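Local coordinates for GST N-terminal domain-containing protein (Pseudomonas syringae pv. tomato, PDB 3IC8) that is of unknown function but resembles glutathione S-transferases, joining a thioredoxin-like domain to a helical one, and may bind glutathione, at residues 158-163 with 206-211; 190-195 with 200-205; 32-35 with 39-42. All blocks are in the same frame, centred on the assembly; numbering follows the deposited sequence.

Contact 1. Residues 158-163 with 206-211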
loop_
_atom_site.group_PDB
_atom_site.type_symbol
_atom_site.label_atom_id
_atom_site.label_comp_id
_atom_site.label_asym_id
_atom_site.label_seq_id
_atom_site.Cartn_x
_atom_site.Cartn_y
_atom_site.Cartn_z
ATOM N N THR A 158 -22.299 0.767 19.038
ATOM C CA THR A 158 -22.092 1.991 19.737
ATOM C C THR A 158 -20.623 2.336 19.741
ATOM O O THR A 158 -20.271 3.442 19.479
ATOM C CB THR A 158 -22.598 1.882 21.174
ATOM O OG1 THR A 158 -24.006 1.790 21.174
ATOM C CG2 THR A 158 -22.221 3.044 21.945
ATOM N N PHE A 159 -19.769 1.380 20.054
ATOM C CA PHE A 159 -18.339 1.618 20.051
ATOM C C PHE A 159 -17.748 1.915 18.699
ATOM O O PHE A 159 -16.923 2.755 18.586
ATOM C CB PHE A 159 -17.548 0.441 20.606
ATOM C CG PHE A 159 -18.030 -0.104 21.898
ATOM C CD1 PHE A 159 -18.180 0.686 22.992
ATOM C CD2 PHE A 159 -18.263 -1.440 22.025
ATOM C CE1 PHE A 159 -18.589 0.165 24.142
ATOM C CE2 PHE A 159 -18.665 -1.947 23.175
ATOM C CZ PHE A 159 -18.835 -1.147 24.237
HETATM N N MSE A 160 -18.124 1.160 17.689
HETATM C CA MSE A 160 -17.595 1.373 16.363
HETATM C C MSE A 160 -17.972 2.680 15.679
HETATM O O MSE A 160 -17.179 3.270 14.999
HETATM C CB MSE A 160 -17.857 0.173 15.481
HETATM C CG MSE A 160 -17.035 -0.980 15.869
HETATM SE SE MSE A 160 -15.215 -0.666 15.670
HETATM C CE MSE A 160 -14.557 -0.667 17.387
ATOM N N SER A 161 -19.212 3.091 15.851
ATOM C CA SER A 161 -19.691 4.329 15.305
ATOM C C SER A 161 -18.996 5.519 15.917
ATOM O O SER A 161 -18.743 6.489 15.264
ATOM C CB SER A 161 -21.200 4.431 15.427
ATOM O OG SER A 161 -21.603 4.600 16.744
ATOM N N ARG A 162 -18.725 5.421 17.201
ATOM C CA ARG A 162 -18.012 6.438 17.906
ATOM C C ARG A 162 -16.612 6.568 17.376
ATOM O O ARG A 162 -16.145 7.640 17.155
ATOM C CB ARG A 162 -18.016 6.122 19.392
ATOM C CG ARG A 162 -18.877 7.015 20.230
ATOM C CD ARG A 162 -19.920 6.293 21.038
ATOM N NE ARG A 162 -19.489 5.972 22.378
ATOM C CZ ARG A 162 -20.271 5.910 23.443
ATOM N NH1 ARG A 162 -21.540 6.179 23.372
ATOM N NH2 ARG A 162 -19.764 5.597 24.596
ATOM N N LEU A 163 -15.953 5.447 17.181
ATOM C CA LEU A 163 -14.621 5.416 16.637
ATOM C C LEU A 163 -14.568 5.928 15.226
ATOM O O LEU A 163 -13.668 6.619 14.881
ATOM C CB LEU A 163 -14.030 4.031 16.729
ATOM C CG LEU A 163 -12.601 3.844 16.266
ATOM C CD1 LEU A 163 -11.654 4.629 17.058
ATOM C CD2 LEU A 163 -12.249 2.422 16.317
ATOM N N PRO A 206 -15.442 2.633 7.503
ATOM C CA PRO A 206 -14.309 2.817 6.621
ATOM C C PRO A 206 -13.139 3.494 7.234
ATOM O O PRO A 206 -12.047 3.096 6.954
ATOM C CB PRO A 206 -14.894 3.680 5.545
ATOM C CG PRO A 206 -16.263 3.288 5.521
ATOM C CD PRO A 206 -16.652 3.169 6.903
ATOM N N SER A 207 -13.375 4.513 8.033
ATOM C CA SER A 207 -12.332 5.261 8.694
ATOM C C SER A 207 -11.562 4.405 9.638
ATOM O O SER A 207 -10.397 4.567 9.781
ATOM C CB SER A 207 -12.932 6.401 9.474
ATOM O OG SER A 207 -13.140 7.508 8.664
ATOM N N VAL A 208 -12.244 3.515 10.308
ATOM C CA VAL A 208 -11.628 2.583 11.198
ATOM C C VAL A 208 -10.702 1.618 10.496
ATOM O O VAL A 208 -9.643 1.309 10.971
ATOM C CB VAL A 208 -12.691 1.830 11.925
ATOM C CG1 VAL A 208 -12.112 1.008 12.994
ATOM C CG2 VAL A 208 -13.646 2.777 12.491
ATOM N N SER A 209 -11.132 1.132 9.356
ATOM C CA SER A 209 -10.380 0.164 8.599
ATOM C C SER A 209 -9.051 0.725 8.105
ATOM O O SER A 209 -8.055 0.054 8.120
ATOM C CB SER A 209 -11.246 -0.354 7.458
ATOM O OG SER A 209 -10.842 -1.622 7.010
ATOM N N VAL A 210 -9.059 1.964 7.663
ATOM C CA VAL A 210 -7.859 2.634 7.245
ATOM C C VAL A 210 -6.897 2.836 8.388
ATOM O O VAL A 210 -5.726 2.623 8.258
ATOM C CB VAL A 210 -8.214 3.976 6.653
ATOM C CG1 VAL A 210 -7.041 4.878 6.557
ATOM C CG2 VAL A 210 -8.860 3.801 5.359
ATOM N N TRP A 211 -7.423 3.268 9.515
ATOM C CA TRP A 211 -6.654 3.479 10.713
ATOM C C TRP A 211 -6.077 2.190 11.205
ATOM O O TRP A 211 -4.968 2.151 11.675
ATOM C CB TRP A 211 -7.514 4.114 11.808
ATOM C CG TRP A 211 -6.943 3.960 13.162
ATOM C CD1 TRP A 211 -6.016 4.731 13.725
ATOM C CD2 TRP A 211 -7.273 2.971 14.122
ATOM N NE1 TRP A 211 -5.732 4.298 14.962
ATOM C CE2 TRP A 211 -6.499 3.211 15.235
ATOM C CE3 TRP A 211 -8.150 1.898 14.141
ATOM C CZ2 TRP A 211 -6.554 2.428 16.337
ATOM C CZ3 TRP A 211 -8.196 1.131 15.226
ATOM C CH2 TRP A 211 -7.412 1.389 16.315
#

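Contact 2. Residues 190-195 with 200-205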
loop_
_atom_site.group_PDB
_atom_site.type_symbol
_atom_site.label_atom_id
_atom_site.label_comp_id
_atom_site.label_asym_id
_atom_site.label_seq_id
_atom_site.Cartn_x
_atom_site.Cartn_y
_atom_site.Cartn_z
ATOM N N TRP A 190 -8.197 -7.018 15.395
ATOM C CA TRP A 190 -7.407 -7.999 14.726
ATOM C C TRP A 190 -8.111 -9.343 14.785
ATOM O O TRP A 190 -8.065 -10.104 13.860
ATOM C CB TRP A 190 -6.026 -8.018 15.355
ATOM C CG TRP A 190 -5.161 -9.102 14.967
ATOM C CD1 TRP A 190 -4.715 -10.073 15.744
ATOM C CD2 TRP A 190 -4.592 -9.309 13.694
ATOM N NE1 TRP A 190 -3.913 -10.902 15.056
ATOM C CE2 TRP A 190 -3.820 -10.449 13.779
ATOM C CE3 TRP A 190 -4.677 -8.643 12.481
ATOM C CZ2 TRP A 190 -3.144 -10.950 12.713
ATOM C CZ3 TRP A 190 -3.998 -9.135 11.428
ATOM C CH2 TRP A 190 -3.241 -10.279 11.543
ATOM N N PHE A 191 -8.784 -9.613 15.887
ATOM C CA PHE A 191 -9.558 -10.823 16.010
ATOM C C PHE A 191 -10.684 -10.866 14.990
ATOM O O PHE A 191 -10.911 -11.868 14.387
ATOM C CB PHE A 191 -10.126 -10.971 17.424
ATOM C CG PHE A 191 -9.129 -11.400 18.442
ATOM C CD1 PHE A 191 -8.919 -12.717 18.707
ATOM C CD2 PHE A 191 -8.411 -10.486 19.142
ATOM C CE1 PHE A 191 -8.013 -13.097 19.640
ATOM C CE2 PHE A 191 -7.503 -10.865 20.051
ATOM C CZ PHE A 191 -7.302 -12.168 20.304
ATOM N N LEU A 192 -11.380 -9.766 14.803
ATOM C CA LEU A 192 -12.479 -9.699 13.865
ATOM C C LEU A 192 -12.074 -9.899 12.424
ATOM O O LEU A 192 -12.774 -10.500 11.680
ATOM C CB LEU A 192 -13.272 -8.427 14.018
ATOM C CG LEU A 192 -14.254 -8.174 15.156
ATOM C CD1 LEU A 192 -14.943 -9.335 15.737
ATOM C CD2 LEU A 192 -13.683 -7.320 16.182
ATOM N N LYS A 193 -10.912 -9.407 12.065
ATOM C CA LYS A 193 -10.376 -9.481 10.733
ATOM C C LYS A 193 -10.071 -10.894 10.258
ATOM O O LYS A 193 -9.947 -11.127 9.112
ATOM C CB LYS A 193 -9.140 -8.624 10.635
ATOM C CG LYS A 193 -9.394 -7.164 10.724
ATOM C CD LYS A 193 -10.095 -6.640 9.514
ATOM C CE LYS A 193 -9.122 -6.162 8.498
ATOM N NZ LYS A 193 -9.786 -5.648 7.325
ATOM N N GLN A 194 -9.979 -11.817 11.188
ATOM C CA GLN A 194 -9.659 -13.203 10.944
ATOM C C GLN A 194 -10.684 -14.000 10.151
ATOM O O GLN A 194 -10.375 -15.009 9.582
ATOM C CB GLN A 194 -9.360 -13.908 12.256
ATOM C CG GLN A 194 -8.213 -13.357 13.040
ATOM C CD GLN A 194 -6.989 -13.132 12.229
ATOM O OE1 GLN A 194 -6.550 -12.028 12.061
ATOM N NE2 GLN A 194 -6.441 -14.184 11.712
ATOM N N THR A 195 -11.910 -13.533 10.157
ATOM C CA THR A 195 -13.016 -14.263 9.631
ATOM C C THR A 195 -13.873 -13.421 8.720
ATOM O O THR A 195 -14.070 -12.268 8.934
ATOM C CB THR A 195 -13.873 -14.719 10.763
ATOM O OG1 THR A 195 -13.495 -16.032 11.125
ATOM C CG2 THR A 195 -15.274 -14.694 10.373
ATOM N N PRO A 200 -16.955 -7.627 8.806
ATOM C CA PRO A 200 -17.860 -6.507 8.636
ATOM C C PRO A 200 -18.011 -5.700 9.913
ATOM O O PRO A 200 -18.354 -4.563 9.879
ATOM C CB PRO A 200 -19.155 -7.192 8.260
ATOM C CG PRO A 200 -18.756 -8.385 7.673
ATOM C CD PRO A 200 -17.630 -8.866 8.436
ATOM N N PHE A 201 -17.732 -6.314 11.041
ATOM C CA PHE A 201 -17.753 -5.601 12.276
ATOM C C PHE A 201 -16.716 -4.495 12.296
ATOM O O PHE A 201 -16.939 -3.488 12.904
ATOM C CB PHE A 201 -17.548 -6.543 13.438
ATOM C CG PHE A 201 -18.707 -7.388 13.724
ATOM C CD1 PHE A 201 -19.894 -6.836 14.095
ATOM C CD2 PHE A 201 -18.612 -8.741 13.652
ATOM C CE1 PHE A 201 -20.944 -7.615 14.366
ATOM C CE2 PHE A 201 -19.652 -9.506 13.900
ATOM C CZ PHE A 201 -20.827 -8.947 14.260
ATOM N N VAL A 202 -15.626 -4.693 11.576
ATOM C CA VAL A 202 -14.708 -3.628 11.275
ATOM C C VAL A 202 -14.928 -2.914 9.943
ATOM O O VAL A 202 -14.951 -1.727 9.889
ATOM C CB VAL A 202 -13.307 -4.128 11.277
ATOM C CG1 VAL A 202 -12.377 -3.010 11.150
ATOM C CG2 VAL A 202 -13.036 -4.875 12.485
ATOM N N ASP A 203 -15.083 -3.659 8.868
ATOM C CA ASP A 203 -15.060 -3.113 7.522
ATOM C C ASP A 203 -16.202 -2.145 7.193
ATOM O O ASP A 203 -16.094 -1.354 6.295
ATOM C CB ASP A 203 -14.920 -4.224 6.485
ATOM C CG ASP A 203 -13.560 -4.878 6.509
ATOM O OD1 ASP A 203 -12.658 -4.337 7.119
ATOM O OD2 ASP A 203 -13.383 -5.938 5.936
ATOM N N ASP A 204 -17.278 -2.239 7.954
ATOM C CA ASP A 204 -18.438 -1.389 7.837
ATOM C C ASP A 204 -18.175 0.034 8.228
ATOM O O ASP A 204 -18.958 0.892 7.947
ATOM C CB ASP A 204 -19.576 -1.910 8.667
ATOM C CG ASP A 204 -20.271 -3.013 8.015
ATOM O OD1 ASP A 204 -21.284 -3.477 8.519
ATOM O OD2 ASP A 204 -19.788 -3.437 6.981
ATOM N N TYR A 205 -17.081 0.272 8.911
ATOM C CA TYR A 205 -16.692 1.605 9.224
ATOM C C TYR A 205 -15.392 1.877 8.567
ATOM O O TYR A 205 -14.378 1.417 8.988
ATOM C CB TYR A 205 -16.571 1.728 10.719
ATOM C CG TYR A 205 -17.694 1.066 11.419
ATOM C CD1 TYR A 205 -17.696 -0.283 11.610
ATOM C CD2 TYR A 205 -18.760 1.780 11.858
ATOM C CE1 TYR A 205 -18.705 -0.889 12.217
ATOM C CE2 TYR A 205 -19.778 1.179 12.474
ATOM C CZ TYR A 205 -19.746 -0.160 12.661
ATOM O OH TYR A 205 -20.765 -0.786 13.286
#

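Contact 3. Residues 32-35 with 39-42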
loop_
_atom_site.group_PDB
_atom_site.type_symbol
_atom_site.label_atom_id
_atom_site.label_comp_id
_atom_site.label_asym_id
_atom_site.label_seq_id
_atom_site.Cartn_x
_atom_site.Cartn_y
_atom_site.Cartn_z
ATOM N N VAL A 32 11.433 -16.493 21.770
ATOM C CA VAL A 32 11.453 -17.796 22.365
ATOM C C VAL A 32 10.092 -18.367 22.166
ATOM O O VAL A 32 9.132 -17.799 22.579
ATOM C CB VAL A 32 11.728 -17.752 23.861
ATOM C CG1 VAL A 32 11.659 -19.100 24.431
ATOM C CG2 VAL A 32 13.041 -17.198 24.127
ATOM N N THR A 33 10.012 -19.508 21.519
ATOM C CA THR A 33 8.730 -20.131 21.307
ATOM C C THR A 33 8.383 -21.073 22.426
ATOM O O THR A 33 8.994 -22.075 22.613
ATOM C CB THR A 33 8.723 -20.925 20.027
ATOM O OG1 THR A 33 8.993 -20.063 18.932
ATOM C CG2 THR A 33 7.410 -21.549 19.830
ATOM N N ILE A 34 7.369 -20.726 23.178
ATOM C CA ILE A 34 6.909 -21.523 24.282
ATOM C C ILE A 34 6.014 -22.639 23.837
ATOM O O ILE A 34 5.545 -22.637 22.735
ATOM C CB ILE A 34 6.147 -20.666 25.243
ATOM C CG1 ILE A 34 4.953 -20.059 24.555
ATOM C CG2 ILE A 34 7.001 -19.562 25.742
ATOM C CD1 ILE A 34 4.223 -19.219 25.422
ATOM N N PRO A 35 5.750 -23.572 24.726
ATOM C CA PRO A 35 4.790 -24.637 24.477
ATOM C C PRO A 35 3.351 -24.231 24.761
ATOM O O PRO A 35 3.117 -23.477 25.663
ATOM C CB PRO A 35 5.228 -25.714 25.455
ATOM C CG PRO A 35 6.110 -25.084 26.378
ATOM C CD PRO A 35 6.763 -23.990 25.687
ATOM N N PRO A 39 3.291 -28.771 31.443
ATOM C CA PRO A 39 3.393 -27.494 32.088
ATOM C C PRO A 39 4.446 -26.816 31.255
ATOM O O PRO A 39 4.816 -27.359 30.227
ATOM C CB PRO A 39 3.927 -27.876 33.454
ATOM C CG PRO A 39 4.671 -29.146 33.226
ATOM C CD PRO A 39 4.412 -29.613 31.838
ATOM N N LYS A 40 4.938 -25.669 31.654
ATOM C CA LYS A 40 5.918 -25.020 30.822
ATOM C C LYS A 40 7.120 -24.725 31.660
ATOM O O LYS A 40 7.298 -23.639 32.137
ATOM C CB LYS A 40 5.348 -23.745 30.248
ATOM C CG LYS A 40 4.074 -23.921 29.496
ATOM C CD LYS A 40 3.421 -22.611 29.199
ATOM C CE LYS A 40 1.989 -22.795 28.811
ATOM N NZ LYS A 40 1.670 -22.139 27.534
ATOM N N PRO A 41 7.928 -25.744 31.853
ATOM C CA PRO A 41 9.027 -25.742 32.811
ATOM C C PRO A 41 10.127 -24.737 32.548
ATOM O O PRO A 41 10.569 -24.107 33.468
ATOM C CB PRO A 41 9.562 -27.154 32.702
ATOM C CG PRO A 41 9.007 -27.672 31.449
ATOM C CD PRO A 41 7.714 -27.067 31.281
ATOM N N ASP A 42 10.555 -24.584 31.317
ATOM C CA ASP A 42 11.502 -23.548 31.005
ATOM C C ASP A 42 10.926 -22.169 31.260
ATOM O O ASP A 42 11.630 -21.281 31.658
ATOM C CB ASP A 42 12.048 -23.689 29.594
ATOM C CG ASP A 42 12.804 -24.971 29.401
ATOM O OD1 ASP A 42 12.693 -25.829 30.275
ATOM O OD2 ASP A 42 13.498 -25.134 28.389
#

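Contact 1. Residues 158-163 with 206-211
Leu163 and Met160 on helix 149-167 meet Val208 and Trp211 on helix 206-216 in an apolar helix-to-helix contact, buried in the helical C-terminal domain. The two axes approach to 9.6 Å and run at 76° to each other, so the helices touch at one crossing point instead of along a seam. Val208 is the residue whose backbone comes nearest, its CA 6.8 Å from the CA of Leu163. A beta-branched residue suits the place, because both its methyl groups are used. CG1 of Val208 lies 3.6 Å from CD2 of Leu163, while its CG2 faces the branch point, 4.1 Å from CG of Leu163, and the two side chains cross nearly at right angles. Leu163 holds its CG anti to the backbone nitrogen (chi1 -177°), which carries CG toward helix 206-216, with CD2 as the leading methyl. The same methyl reaches obliquely toward the indole of Trp211, ending 4.4 Å from CZ3. On the flank, the flexible chain of Met160, present as selenomethionine, lays its selenium 4.4 Å from CG1 of Val208. Leu189 of helix 180-193 packs on Met160, Val208 and Trp211, making the contact a three-helix one, and Asp182 of that helix takes the NE1 hydrogen of Trp211, so the buried indole has its one polar group satisfied. At the start of helix 206-216, the amides of Ser207 and Val208 make weak hydrogen bonds to Glu164 OE1. Helices packed through such apolar residues make up the all-helical C-terminal domain of the glutathione transferase fold.

Contact 2. Residues 190-195 with 200-205
The backbones of Leu192 and Phe201 lie closest, with 6.9 Å between their CA atoms, where the weakly bonded last turn of helix 180-193 faces the short helix 200-203 across a connection of four residues. Leu192 points into the gap. Its CB packs 3.9 Å from CG2 of Val202, and its CG lies 4.1 Å from CB of Phe201, whose side chain crosses it nearly at right angles. Apolar residues suit this side, where Leu192 and Val202 are buried, whereas the other side is ionic. Lys193 sets out to one side of the gap, and bends at chi2 (-70°) and chi3 (-92°) bring NZ back to within 3.2 Å of OD1 of Asp203. This salt bridge uses the syn lone pair of OD1. It is shared with a second subunit: Tyr9 OH there bonds to both Lys193 NZ and Asp203 OD2, and Ser36 OG of that subunit also bonds to Asp203 OD2, so the buried ammonium and the carboxylate have partners across the interface. Among the neighbouring helices, Leu192 rests on Ala106, Leu109 and Val110 of helix 88-110, Phe201 meets Trp156 of helix 149-167 edge-to-face, and Leu212 of helix 206-216 touches both Lys193 and Val202.

Contact 3. Residues 32-35 with 39-42
The ring of Pro35 and the chain of Lys40 lie side by side and head in opposite senses, in the loop that leads from strand 28-33 to helix 41-47 in the thioredoxin-like N-terminal domain. Their CA atoms stand 6.5 Å apart. The CG corner of the Pro35 ring rests against the first methylenes of the lysine, 3.9 Å from CG of Lys40, so rigid ring and flexible chain touch through their hydrocarbon parts. From there the lysine runs on, nearly straight through its middle, alongside the carbonyl of Pro35, and its CE passes 3.4 Å from Pro35 O. A long amphipathic residue suits this partly exposed place, since its methylenes can cover a proline while its end seeks an acceptor. Ile34, buried against Tyr9 and His7, marks the inner border of the contact, with CD1 4.4 Å from NZ of Lys40. Lys40 is also the N-cap residue of helix 41-47. Proline follows it at the first helical position, where the missing N-H costs no hydrogen bond within the helix. The start of the helix is further tied down by Asp42, which forms a salt bridge with Arg292 and a hydrogen bond with Ser228. The last torsion of Lys40 (chi4 -127°) bends the chain and turns NZ toward the backbone, where it donates to Pro35 O at 2.7 Å, lying in the carbonyl plane with a C=O...N angle of 159°.

Contacts 1 and 2 belong to one helical core. Their centres are 10 Å apart, contact 2 is nested within the loop closed by contact 1, and they meet where Tyr205 packs on Met160 and where Ser209 OG probably bonds to Asp203 OD1 at 3.3 Å. Contact 1 is apolar between its segments, whereas contact 2 adds a salt bridge where it reaches the second subunit. Contact 3, in the other domain, has its centre about 31 Å from that of contact 2 and about 37 Å from that of contact 1. Nearer the surface, its lysine turns to a backbone acceptor, not to a carboxylate as in contact 2. Tyr9 relates two of them: Ile34 touches it within its own chain, and contact 2 binds that of the second subunit.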